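Local coordinates for translation initiation factor 6 (Methanocaldococcus jannaschii, PDB 1G61), which binds the 50S ribosomal subunit and keeps it from joining the 30S subunit to form the 70S initiation complex, at residues E173-K176 and S177-V181; G211-T214 and G215-L219. All coordinates share one frame; numbering follows the deposited sequence.

Interaction 1 (E173-K176 and S177-V181); sequences EFLK and SLFKV
Residues E173-K176 pass straight into S177-V181 as the last turns of one helix, where the backbone of S177, L178 and F179 bonds back to E173, F174 and L175 in the regular i to i+4 pattern. L178 N to F174 O, at 2.9 Å, is representative. The pattern then closes in a Schellman motif: K180, with positive phi (54°), is its C-prime residue, V181 N reaches K176 O at 3.3 Å in the carbonyl plane, and K180 N makes a weak bond to S177 O. That same S177 O also accepts K180 NZ at 2.9 Å, which folds the K180 side chain back on the last turn. One water donates to V181 O and, weakly, to K176 O, tying the last turn to the departing chain.

On the inner side, L175 and F179 lie side by side and point the same way, CD2 of L175 meeting CE1 of F179 at 4.0 Å. Nearer the surface, F174 CZ lies 4.2 Å from L178 CD2. K176 has CG anti to its backbone N (chi1 -172°) and stays extended, which carries the aliphatic chain past V181, with K176 CG 3.2 Å and K176 CE 3.4 Å from V181 O. Substituting an alanine for K176 would probably strip the methylene cover from V181 O and leave it to its water.

The helix is the crossover of a beta-alpha-beta unit between strands 160-163 and 183-186; F174, L175, L178 and F179 all pack on L119 of strand 117-120, while L175 and K176 touch I184 of strand 183-186.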
ATOM      1  N   GLU A 173     -10.037   2.546  17.018  1.00  9.33           N
ATOM      2  CA  GLU A 173     -10.846   3.751  16.912  1.00 10.72           C
ATOM      3  C   GLU A 173     -10.054   4.922  16.364  1.00  8.72           C
ATOM      4  O   GLU A 173     -10.542   5.693  15.515  1.00  9.96           O
ATOM      5  CB  GLU A 173     -11.470   4.174  18.255  1.00 13.19           C
ATOM      6  CG  GLU A 173     -12.569   5.212  18.045  1.00 21.63           C
ATOM      7  CD  GLU A 173     -13.455   5.057  16.823  1.00 35.74           C
ATOM      8  OE1 GLU A 173     -14.148   4.004  16.741  1.00 38.01           O
ATOM      9  OE2 GLU A 173     -13.495   5.971  15.942  1.00 38.84           O
ATOM     10  N   PHE A 174      -8.813   5.128  16.774  1.00  8.77           N
ATOM     11  CA  PHE A 174      -7.934   6.151  16.228  1.00  7.70           C
ATOM     12  C   PHE A 174      -7.726   5.987  14.743  1.00  7.81           C
ATOM     13  O   PHE A 174      -7.796   6.966  13.999  1.00  9.21           O
ATOM     14  CB  PHE A 174      -6.610   6.069  17.012  1.00  9.48           C
ATOM     15  CG  PHE A 174      -5.508   6.909  16.360  1.00  7.86           C
ATOM     16  CD1 PHE A 174      -5.420   8.288  16.480  1.00  9.84           C
ATOM     17  CD2 PHE A 174      -4.555   6.259  15.590  1.00 10.13           C
ATOM     18  CE1 PHE A 174      -4.397   8.998  15.857  1.00 11.01           C
ATOM     19  CE2 PHE A 174      -3.543   6.984  14.981  1.00 10.71           C
ATOM     20  CZ  PHE A 174      -3.451   8.360  15.095  1.00 11.29           C
ATOM     21  N   LEU A 175      -7.424   4.761  14.296  1.00  7.95           N
ATOM     22  CA  LEU A 175      -7.192   4.522  12.866  1.00  7.52           C
ATOM     23  C   LEU A 175      -8.448   4.768  12.046  1.00  7.57           C
ATOM     24  O   LEU A 175      -8.451   5.328  10.956  1.00  8.98           O
ATOM     25  CB  LEU A 175      -6.709   3.087  12.640  1.00  8.53           C
ATOM     26  CG  LEU A 175      -5.339   2.811  13.292  1.00  8.84           C
ATOM     27  CD1 LEU A 175      -5.049   1.306  13.299  1.00 11.31           C
ATOM     28  CD2 LEU A 175      -4.187   3.602  12.684  1.00 10.39           C
ATOM     29  N   LYS A 176      -9.578   4.331  12.594  1.00  9.56           N
ATOM     30  CA  LYS A 176     -10.851   4.527  11.886  1.00 10.07           C
ATOM     31  C   LYS A 176     -11.088   6.001  11.677  1.00 10.08           C
ATOM     32  O   LYS A 176     -11.542   6.435  10.610  1.00 11.76           O
ATOM     33  CB  LYS A 176     -11.955   3.829  12.683  1.00 12.89           C
ATOM     34  CG  LYS A 176     -13.274   3.809  11.959  1.00 17.61           C
ATOM     35  CD  LYS A 176     -14.277   3.067  12.852  1.00 17.09           C
ATOM     36  CE  LYS A 176     -15.547   2.862  12.044  1.00 22.44           C
ATOM     37  NZ  LYS A 176     -16.660   2.624  12.996  1.00 25.79           N
ATOM     38  N   SER A 177     -10.792   6.811  12.694  1.00 10.29           N
ATOM     39  CA  SER A 177     -10.973   8.256  12.634  1.00  9.83           C
ATOM     40  C   SER A 177      -9.976   8.880  11.680  1.00 11.21           C
ATOM     41  O   SER A 177     -10.309   9.724  10.832  1.00 11.87           O
ATOM     42  CB  SER A 177     -10.840   8.820  14.070  1.00 14.37           C
ATOM     43  OG  SER A 177     -10.858  10.222  14.025  1.00 21.23           O
ATOM     44  N   LEU A 178      -8.683   8.485  11.750  1.00  8.03           N
ATOM     45  CA  LEU A 178      -7.630   9.053  10.915  1.00  8.03           C
ATOM     46  C   LEU A 178      -7.897   8.824   9.432  1.00  7.44           C
ATOM     47  O   LEU A 178      -7.711   9.690   8.592  1.00  8.86           O
ATOM     48  CB  LEU A 178      -6.256   8.453  11.282  1.00  8.02           C
ATOM     49  CG  LEU A 178      -5.072   8.862  10.423  1.00  7.82           C
ATOM     50  CD1 LEU A 178      -4.858  10.369  10.433  1.00 11.74           C
ATOM     51  CD2 LEU A 178      -3.834   8.104  10.910  1.00 10.57           C
ATOM     52  N   PHE A 179      -8.369   7.617   9.092  1.00  7.57           N
ATOM     53  CA  PHE A 179      -8.536   7.224   7.710  1.00  7.34           C
ATOM     54  C   PHE A 179      -9.965   7.474   7.231  1.00  6.94           C
ATOM     55  O   PHE A 179     -10.231   7.317   6.016  1.00  7.75           O
ATOM     56  CB  PHE A 179      -8.156   5.729   7.570  1.00  7.62           C
ATOM     57  CG  PHE A 179      -6.676   5.507   7.756  1.00  6.99           C
ATOM     58  CD1 PHE A 179      -6.214   4.619   8.720  1.00  9.53           C
ATOM     59  CD2 PHE A 179      -5.753   6.184   6.947  1.00  8.11           C
ATOM     60  CE1 PHE A 179      -4.840   4.398   8.865  1.00 10.73           C
ATOM     61  CE2 PHE A 179      -4.395   5.959   7.092  1.00  7.48           C
ATOM     62  CZ  PHE A 179      -3.955   5.087   8.057  1.00  9.69           C
ATOM     63  N   LYS A 180     -10.863   7.884   8.137  1.00  8.34           N
ATOM     64  CA  LYS A 180     -12.253   8.228   7.806  1.00  8.67           C
ATOM     65  C   LYS A 180     -12.927   7.088   7.071  1.00  7.55           C
ATOM     66  O   LYS A 180     -13.574   7.265   6.033  1.00  9.33           O
ATOM     67  CB  LYS A 180     -12.314   9.509   6.995  1.00  9.00           C
ATOM     68  CG  LYS A 180     -11.924  10.773   7.696  1.00 14.40           C
ATOM     69  CD  LYS A 180     -12.763  10.876   8.951  1.00 29.13           C
ATOM     70  CE  LYS A 180     -12.352  11.998   9.886  1.00 32.20           C
ATOM     71  NZ  LYS A 180     -12.533  11.490  11.285  1.00 26.61           N
ATOM     72  N   VAL A 181     -12.797   5.875   7.635  1.00 10.02           N
ATOM     73  CA  VAL A 181     -13.396   4.669   7.039  1.00  9.39           C
ATOM     74  C   VAL A 181     -14.548   4.148   7.894  1.00 11.41           C
ATOM     75  O   VAL A 181     -14.560   4.312   9.117  1.00 15.60           O
ATOM     76  CB  VAL A 181     -12.372   3.541   6.826  1.00  9.66           C
ATOM     77  CG1 VAL A 181     -11.409   3.989   5.732  1.00 11.42           C
ATOM     78  CG2 VAL A 181     -11.587   3.200   8.083  1.00  9.95           C
TER
HETATM   79  O   HOH W   1      -7.572  10.177  14.500  1.00 45.09           O
HETATM   80  O   HOH W   2     -14.890   6.913  10.525  1.00 27.19           O

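Interaction 2 (G211-T214 and G215-L219); sequences GDTT and GPELL
Where the loop G211-T214 turns into the helix beginning at G215, a backbone bond runs from L218 N to T214 O at 2.8 Å. T214 is the N-cap, and with E217 it forms a capping box in which each residue's side chain serves the other's backbone. T214 OG1 accepts from E217 N at 3.2 Å, giving this first-turn amide an acceptor that no preceding helical turn can supply; it can do so because the hydroxyl sits between the backbone N and carbonyl carbon of T214 (chi1 70°), turned to the helix start. In return, E217 OE1 takes T214 N at 2.9 Å in a nearly straight bond (166°), met on the anti side of the carboxylate and 22° out of its plane. Beyond CG the glutamate chain is extended, and it crosses the threonine side chain at a slant, E217 CG lying 3.2 Å from T214 OG1.

Carbon atoms flank the polar exchange. CG2 of T213 rests 3.7 Å from CB of E217, while CD of P216 approaches T214 OG1 to 3.4 Å.

The carboxylate has further partners that fix its rotation: OE1 also accepts from K191 N, and OE2 is held by T188 OG1 and G192 N. T213 OG1 bonds to G210 O and N190 N, and L218 packs on I4 and R6. The cap thus joins the end of strand 207-210 and the start of helix 215-225 to the loop 188-192 and to strand 4-7.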
ATOM      1  N   GLY A 211      -1.581 -15.747  -1.919  1.00  9.96           N
ATOM      2  CA  GLY A 211      -2.136 -17.054  -2.248  1.00 11.39           C
ATOM      3  C   GLY A 211      -2.302 -17.984  -1.058  1.00 11.45           C
ATOM      4  O   GLY A 211      -3.143 -18.920  -1.093  1.00 12.84           O
ATOM      5  N   ASP A 212      -1.553 -17.855   0.037  1.00 10.69           N
ATOM      6  CA  ASP A 212      -1.687 -18.748   1.167  1.00 10.51           C
ATOM      7  C   ASP A 212      -2.812 -18.351   2.122  1.00 10.30           C
ATOM      8  O   ASP A 212      -3.079 -19.033   3.092  1.00 11.93           O
ATOM      9  CB  ASP A 212      -0.375 -18.788   1.953  1.00 12.51           C
ATOM     10  CG  ASP A 212       0.738 -19.407   1.102  1.00 12.87           C
ATOM     11  OD1 ASP A 212       0.474 -20.411   0.388  1.00 15.11           O
ATOM     12  OD2 ASP A 212       1.870 -18.898   1.199  1.00 19.50           O
ATOM     13  N   THR A 213      -3.442 -17.202   1.860  1.00 10.07           N
ATOM     14  CA  THR A 213      -4.520 -16.741   2.731  1.00  9.80           C
ATOM     15  C   THR A 213      -5.617 -17.786   2.838  1.00  9.67           C
ATOM     16  O   THR A 213      -6.062 -18.321   1.808  1.00 12.61           O
ATOM     17  CB  THR A 213      -5.042 -15.396   2.180  1.00  8.96           C
ATOM     18  OG1 THR A 213      -3.944 -14.478   2.226  1.00 10.27           O
ATOM     19  CG2 THR A 213      -6.162 -14.815   3.020  1.00 10.38           C
ATOM     20  N   THR A 214      -6.065 -18.070   4.050  1.00 10.18           N
ATOM     21  CA  THR A 214      -7.084 -19.084   4.255  1.00 10.36           C
ATOM     22  C   THR A 214      -8.509 -18.563   4.128  1.00 11.29           C
ATOM     23  O   THR A 214      -8.792 -17.358   4.050  1.00 10.74           O
ATOM     24  CB  THR A 214      -6.937 -19.695   5.668  1.00 10.69           C
ATOM     25  OG1 THR A 214      -7.326 -18.674   6.599  1.00 11.54           O
ATOM     26  CG2 THR A 214      -5.497 -20.120   5.910  1.00 14.09           C
ATOM     27  N   GLY A 215      -9.497 -19.451   4.128  1.00 11.99           N
ATOM     28  CA  GLY A 215     -10.927 -19.082   4.089  1.00 11.29           C
ATOM     29  C   GLY A 215     -11.275 -18.207   5.289  1.00 10.18           C
ATOM     30  O   GLY A 215     -11.881 -17.146   5.066  1.00 11.37           O
ATOM     31  N   PRO A 216     -10.966 -18.606   6.526  1.00 10.40           N
ATOM     32  CA  PRO A 216     -11.323 -17.733   7.649  1.00 10.80           C
ATOM     33  C   PRO A 216     -10.665 -16.383   7.547  1.00  9.65           C
ATOM     34  O   PRO A 216     -11.241 -15.344   7.880  1.00 10.74           O
ATOM     35  CB  PRO A 216     -10.812 -18.554   8.845  1.00 14.32           C
ATOM     36  CG  PRO A 216     -10.947 -19.981   8.359  1.00 14.00           C
ATOM     37  CD  PRO A 216     -10.439 -19.932   6.946  1.00 12.44           C
ATOM     38  N   GLU A 217      -9.416 -16.327   7.083  1.00 10.51           N
ATOM     39  CA  GLU A 217      -8.745 -15.042   6.944  1.00 10.21           C
ATOM     40  C   GLU A 217      -9.445 -14.183   5.912  1.00  9.26           C
ATOM     41  O   GLU A 217      -9.618 -12.967   6.106  1.00  9.34           O
ATOM     42  CB  GLU A 217      -7.268 -15.216   6.525  1.00 10.85           C
ATOM     43  CG  GLU A 217      -6.392 -15.762   7.650  1.00 10.51           C
ATOM     44  CD  GLU A 217      -4.957 -16.055   7.202  1.00 10.43           C
ATOM     45  OE1 GLU A 217      -4.733 -16.464   6.018  1.00 11.18           O
ATOM     46  OE2 GLU A 217      -4.054 -15.881   8.055  1.00 12.03           O
ATOM     47  N   LEU A 218      -9.812 -14.812   4.802  1.00 10.04           N
ATOM     48  CA  LEU A 218     -10.468 -14.070   3.711  1.00 11.14           C
ATOM     49  C   LEU A 218     -11.753 -13.437   4.205  1.00 11.11           C
ATOM     50  O   LEU A 218     -12.096 -12.294   3.865  1.00 11.40           O
ATOM     51  CB  LEU A 218     -10.668 -15.028   2.547  1.00 15.58           C
ATOM     52  CG  LEU A 218     -10.812 -14.389   1.166  1.00 25.45           C
ATOM     53  CD1 LEU A 218      -9.561 -13.587   0.813  1.00 33.63           C
ATOM     54  CD2 LEU A 218     -11.097 -15.460   0.120  1.00 29.44           C
ATOM     55  N   LEU A 219     -12.529 -14.177   5.008  1.00 11.61           N
ATOM     56  CA  LEU A 219     -13.745 -13.581   5.536  1.00 11.30           C
ATOM     57  C   LEU A 219     -13.488 -12.300   6.316  1.00 11.53           C
ATOM     58  O   LEU A 219     -14.167 -11.279   6.221  1.00 13.08           O
ATOM     59  CB  LEU A 219     -14.404 -14.662   6.411  1.00 15.03           C
ATOM     60  CG  LEU A 219     -15.802 -14.368   6.890  1.00 18.29           C
ATOM     61  CD1 LEU A 219     -16.713 -14.052   5.713  1.00 25.69           C
ATOM     62  CD2 LEU A 219     -16.336 -15.579   7.665  1.00 22.35           C
TER

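Overall arrangement
The two contacts illustrate the opposite ends of helices: interaction 1 ends helix 169-179 with a Schellman motif, and interaction 2 begins helix 215-225 with a capping box. They come in series along the chain, the first closing before the second opens, with strands 183-186, 200-202 and 207-210 between them. Their centres lie 24 Å apart and their nearest atoms about 15 Å apart, so they do not touch. Interaction 1 packs against strands 117-120 and 183-186, interaction 2 against strand 4-7 and the loop around 188-192. Each marks a helix end at a separate place in the eIF-6 family fold, as local structure with no established link to ribosome binding.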